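Side-chain contacts in cupin 2 conserved barrel domain protein (Leptotrichia buccalis, PDB 3RNS), which is of unknown function but is built from two cupin barrels, the second of which carries a cupin-like motif and probably encloses a small pocket: residues I95-R98 against D99-L103; V202-A205 against N206-H209. All blocks are in the same frame, centred on the assembly; numbering follows the deposited sequence.

Interaction 1 of 2, residues I95-R98 against D99-L103; sequences IEAR and DNLKL
Ala97 and Leu101 face each other with CA atoms 5.3 Å apart where the chain turns from strand 93-97 into strand 101-108, the end segments 95-97 and 101-103 running at 136° to each other with axes 8.1 Å apart at closest approach. The side chains that meet in that wedge, Ile95, Ala97, Leu101 and Leu103, are apolar. At its narrow end Ala97 CB lies 3.7 Å from Leu101 CB and 3.2 Å from the carbonyl O of Asp99; a methyl suits a place hemmed in on two sides. Leu101 carries its CG anti to the backbone N (chi1 -179°), which sends CD2 across Ile95 at about a right angle, 3.8 Å from Ile95 CG2. Farther out the gap widens and longer chains fill it: Ile95 and Leu103 reach toward each other tip to tip, CD1 to CD1 at 3.9 Å. Tyr61 and Ile70 also pack on Ile95. Strand alternation turns Glu96 away from this apolar cluster, and on the other side its OE2 forms a salt bridge with Arg98 NH2; Arg98 NH1 pairs in addition with Asp47. Asp99, at the turn, accepts the backbone N-H of Asn67 at OD1, tying the corner to the start of strand 67-72. Such a corner, passing the chain from one sheet to the other around a hydrophobic interior, is characteristic of the cupin beta-barrel.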
loop_
_atom_site.group_PDB
_atom_site.type_symbol
_atom_site.label_atom_id
_atom_site.label_comp_id
_atom_site.label_asym_id
_atom_site.label_seq_id
_atom_site.Cartn_x
_atom_site.Cartn_y
_atom_site.Cartn_z
ATOM N N ILE A 95 -9.659 14.433 5.464
ATOM C CA ILE A 95 -8.188 14.437 5.268
ATOM C C ILE A 95 -7.754 15.729 4.563
ATOM O O ILE A 95 -8.228 16.011 3.444
ATOM C CB ILE A 95 -7.718 13.269 4.420
ATOM C CG1 ILE A 95 -8.219 11.935 5.014
ATOM C CG2 ILE A 95 -6.190 13.241 4.310
ATOM C CD1 ILE A 95 -7.716 10.683 4.251
ATOM N N GLU A 96 -6.889 16.504 5.224
ATOM C CA GLU A 96 -6.391 17.772 4.703
ATOM C C GLU A 96 -4.929 17.643 4.324
ATOM O O GLU A 96 -4.102 17.122 5.067
ATOM C CB GLU A 96 -6.559 18.905 5.726
ATOM C CG GLU A 96 -7.990 19.188 6.117
ATOM C CD GLU A 96 -8.169 20.458 7.023
ATOM O OE1 GLU A 96 -9.328 20.816 7.343
ATOM O OE2 GLU A 96 -7.160 21.087 7.406
ATOM N N ALA A 97 -4.608 18.124 3.146
ATOM C CA ALA A 97 -3.232 18.164 2.683
ATOM C C ALA A 97 -2.538 19.470 3.130
ATOM O O ALA A 97 -3.007 20.550 2.804
ATOM C CB ALA A 97 -3.215 18.049 1.144
ATOM N N ARG A 98 -1.398 19.357 3.823
ATOM C CA ARG A 98 -0.577 20.510 4.217
ATOM C C ARG A 98 0.413 20.883 3.126
ATOM O O ARG A 98 0.895 21.984 3.078
ATOM C CB ARG A 98 0.191 20.200 5.508
ATOM C CG ARG A 98 -0.741 20.023 6.685
ATOM C CD ARG A 98 -1.299 21.370 7.175
ATOM N NE ARG A 98 -2.754 21.298 7.313
ATOM C CZ ARG A 98 -3.639 21.819 6.484
ATOM N NH1 ARG A 98 -3.273 22.528 5.428
ATOM N NH2 ARG A 98 -4.920 21.638 6.735
ATOM N N ASP A 99 0.710 19.927 2.263
ATOM C CA ASP A 99 1.510 20.107 1.058
ATOM C C ASP A 99 0.922 19.083 0.038
ATOM O O ASP A 99 -0.274 18.749 0.131
ATOM C CB ASP A 99 2.973 19.828 1.386
ATOM C CG ASP A 99 3.165 18.480 2.033
ATOM O OD1 ASP A 99 2.307 17.573 1.796
ATOM O OD2 ASP A 99 4.165 18.326 2.781
ATOM N N ASN A 100 1.702 18.570 -0.911
ATOM C CA ASN A 100 1.133 17.593 -1.871
ATOM C C ASN A 100 1.086 16.189 -1.250
ATOM O O ASN A 100 2.074 15.492 -1.218
ATOM C CB ASN A 100 1.946 17.595 -3.146
ATOM C CG ASN A 100 1.341 16.687 -4.260
ATOM O OD1 ASN A 100 2.052 16.408 -5.218
ATOM N ND2 ASN A 100 0.053 16.252 -4.151
ATOM N N LEU A 101 -0.074 15.824 -0.720
ATOM C CA LEU A 101 -0.273 14.601 0.029
ATOM C C LEU A 101 -0.720 13.507 -0.913
ATOM O O LEU A 101 -1.662 13.694 -1.673
ATOM C CB LEU A 101 -1.329 14.829 1.087
ATOM C CG LEU A 101 -1.614 13.620 1.949
ATOM C CD1 LEU A 101 -0.348 13.193 2.774
ATOM C CD2 LEU A 101 -2.820 13.939 2.806
ATOM N N LYS A 102 -0.016 12.380 -0.894
ATOM C CA LYS A 102 -0.395 11.263 -1.734
ATOM C C LYS A 102 -0.633 10.045 -0.864
ATOM O O LYS A 102 0.137 9.755 0.073
ATOM C CB LYS A 102 0.667 10.982 -2.800
ATOM C CG LYS A 102 0.853 12.182 -3.772
ATOM C CD LYS A 102 1.809 11.861 -4.863
ATOM C CE LYS A 102 2.062 13.080 -5.775
ATOM N NZ LYS A 102 3.031 12.668 -6.837
ATOM N N LEU A 103 -1.679 9.303 -1.181
ATOM C CA LEU A 103 -2.146 8.233 -0.296
ATOM C C LEU A 103 -2.540 7.049 -1.112
ATOM O O LEU A 103 -3.154 7.214 -2.205
ATOM C CB LEU A 103 -3.366 8.715 0.462
ATOM C CG LEU A 103 -3.278 9.898 1.431
ATOM C CD1 LEU A 103 -4.652 10.280 1.881
ATOM C CD2 LEU A 103 -2.358 9.578 2.625
#

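Interaction 2 of 2, residues V202-A205 against N206-H209; sequences VLPA and NIPH
Leu203 keeps its CG anti to the carbonyl carbon, while His209 sets its CG between the backbone N and the carbonyl carbon (chi1 56°), and together these turns bring a leucine methyl over one face of the imidazole. The two side chains cross at about a right angle. Leu203 CD1 sits over the centre of the ring, 3.9 Å from the His209 centroid and 12° off its normal, a CH-pi contact for which a branched aliphatic chain is well shaped. Nearer the backbone, Leu203 CB approaches His209 ND1 at 3.7 Å. The edge of the imidazole has a polar partner: water 1 lies in the ring plane, 2.8 Å from His209 ND1. Water 1 and water 2 both link Pro204 O to Ile207 O, water 2 standing 2.7 Å from Ile207 O, so water bridges the inner side of the loop. At the head of the loop a type II turn runs from Pro204 to Ile207; Asn206 takes the positive phi (65°) of its third position, which asparagine tolerates better than most residues. Pro204 CG meets Ile207 CB at 4.3 Å, and Val188 touches both side chains. With an alanine in place of His209, Leu203 CD1 would probably lose the flat surface it covers, water 1 one of its partners, and His169 its edge-to-face neighbour. The spacing of Pro204, Asn206 and His209 matches the second cupin motif, Pro-X-Gly-X-X-His, with asparagine at the glycine position; in metal-binding cupins this histidine and one placed like His169 are ligands, and although no metal takes part in this contact, the loop probably borders the cupin pocket.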
loop_
_atom_site.group_PDB
_atom_site.type_symbol
_atom_site.label_atom_id
_atom_site.label_comp_id
_atom_site.label_asym_id
_atom_site.label_seq_id
_atom_site.Cartn_x
_atom_site.Cartn_y
_atom_site.Cartn_z
ATOM N N VAL A 202 1.910 -5.314 -9.124
ATOM C CA VAL A 202 0.816 -6.243 -8.909
ATOM C C VAL A 202 1.249 -7.663 -9.265
ATOM O O VAL A 202 1.788 -7.904 -10.345
ATOM C CB VAL A 202 -0.457 -5.848 -9.715
ATOM C CG1 VAL A 202 -1.573 -6.918 -9.554
ATOM C CG2 VAL A 202 -0.954 -4.505 -9.234
ATOM N N LEU A 203 1.009 -8.599 -8.348
ATOM C CA LEU A 203 1.246 -10.007 -8.571
ATOM C C LEU A 203 -0.140 -10.570 -8.733
ATOM O O LEU A 203 -0.885 -10.648 -7.746
ATOM C CB LEU A 203 1.983 -10.660 -7.380
ATOM C CG LEU A 203 3.135 -9.875 -6.732
ATOM C CD1 LEU A 203 3.694 -10.616 -5.477
ATOM C CD2 LEU A 203 4.200 -9.654 -7.773
ATOM N N PRO A 204 -0.498 -10.980 -9.957
ATOM C CA PRO A 204 -1.870 -11.400 -10.247
ATOM C C PRO A 204 -2.313 -12.742 -9.665
ATOM O O PRO A 204 -1.501 -13.665 -9.459
ATOM C CB PRO A 204 -1.916 -11.432 -11.769
ATOM C CG PRO A 204 -0.510 -11.759 -12.155
ATOM C CD PRO A 204 0.374 -11.108 -11.130
ATOM N N ALA A 205 -3.625 -12.835 -9.466
ATOM C CA ALA A 205 -4.281 -13.963 -8.809
ATOM C C ALA A 205 -3.975 -15.237 -9.553
ATOM O O ALA A 205 -3.928 -15.230 -10.765
ATOM C CB ALA A 205 -5.840 -13.756 -8.757
ATOM N N ASN A 206 -3.771 -16.318 -8.813
ATOM C CA ASN A 206 -3.713 -17.669 -9.384
ATOM C C ASN A 206 -2.551 -17.937 -10.345
ATOM O O ASN A 206 -2.573 -18.932 -11.100
ATOM C CB ASN A 206 -5.061 -18.021 -10.057
ATOM C CG ASN A 206 -6.247 -17.811 -9.121
ATOM O OD1 ASN A 206 -6.194 -18.190 -7.941
ATOM N ND2 ASN A 206 -7.310 -17.207 -9.632
ATOM N N ILE A 207 -1.530 -17.081 -10.280
ATOM C CA ILE A 207 -0.348 -17.203 -11.107
ATOM C C ILE A 207 0.870 -17.286 -10.189
ATOM O O ILE A 207 1.006 -16.491 -9.281
ATOM C CB ILE A 207 -0.174 -16.004 -12.040
ATOM C CG1 ILE A 207 -1.344 -15.877 -13.015
ATOM C CG2 ILE A 207 1.137 -16.151 -12.838
ATOM C CD1 ILE A 207 -1.306 -16.864 -14.121
ATOM N N PRO A 208 1.767 -18.237 -10.424
ATOM C CA PRO A 208 2.786 -18.323 -9.392
ATOM C C PRO A 208 3.670 -17.080 -9.335
ATOM O O PRO A 208 3.938 -16.454 -10.381
ATOM C CB PRO A 208 3.597 -19.570 -9.782
ATOM C CG PRO A 208 2.846 -20.233 -10.938
ATOM C CD PRO A 208 2.027 -19.142 -11.555
ATOM N N HIS A 209 4.097 -16.708 -8.130
ATOM C CA HIS A 209 5.083 -15.624 -7.956
ATOM C C HIS A 209 6.091 -16.023 -6.864
ATOM O O HIS A 209 5.863 -16.963 -6.068
ATOM C CB HIS A 209 4.403 -14.265 -7.640
ATOM C CG HIS A 209 3.505 -14.309 -6.443
ATOM N ND1 HIS A 209 2.132 -14.237 -6.538
ATOM C CD2 HIS A 209 3.782 -14.452 -5.125
ATOM C CE1 HIS A 209 1.603 -14.314 -5.328
ATOM N NE2 HIS A 209 2.583 -14.449 -4.453
HETATM O O HOH W 1 1.315 -13.713 -9.151
HETATM O O HOH W 2 -0.711 -15.702 -7.310
#

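Overall arrangement
Followed from the N terminus, the chain first runs past strand 13-14, which pairs with strand 199-203 of the second barrel, and then builds the first barrel. Interaction 1 closes the tight corner at 95-103, leading from a four-stranded sheet into a six-stranded one. Interaction 2 comes later, in series, with neither nested in nor crossing the other: at 202-209 the second barrel passes in the reverse sense, from its six-stranded sheet into its four-stranded one. Each contact thus joins two sheets of its own barrel. Interactions 1 and 2 lie on opposite sides of the chain's centre, with about 32 Å between their centres and about 14 Å between their nearest atoms, without touching.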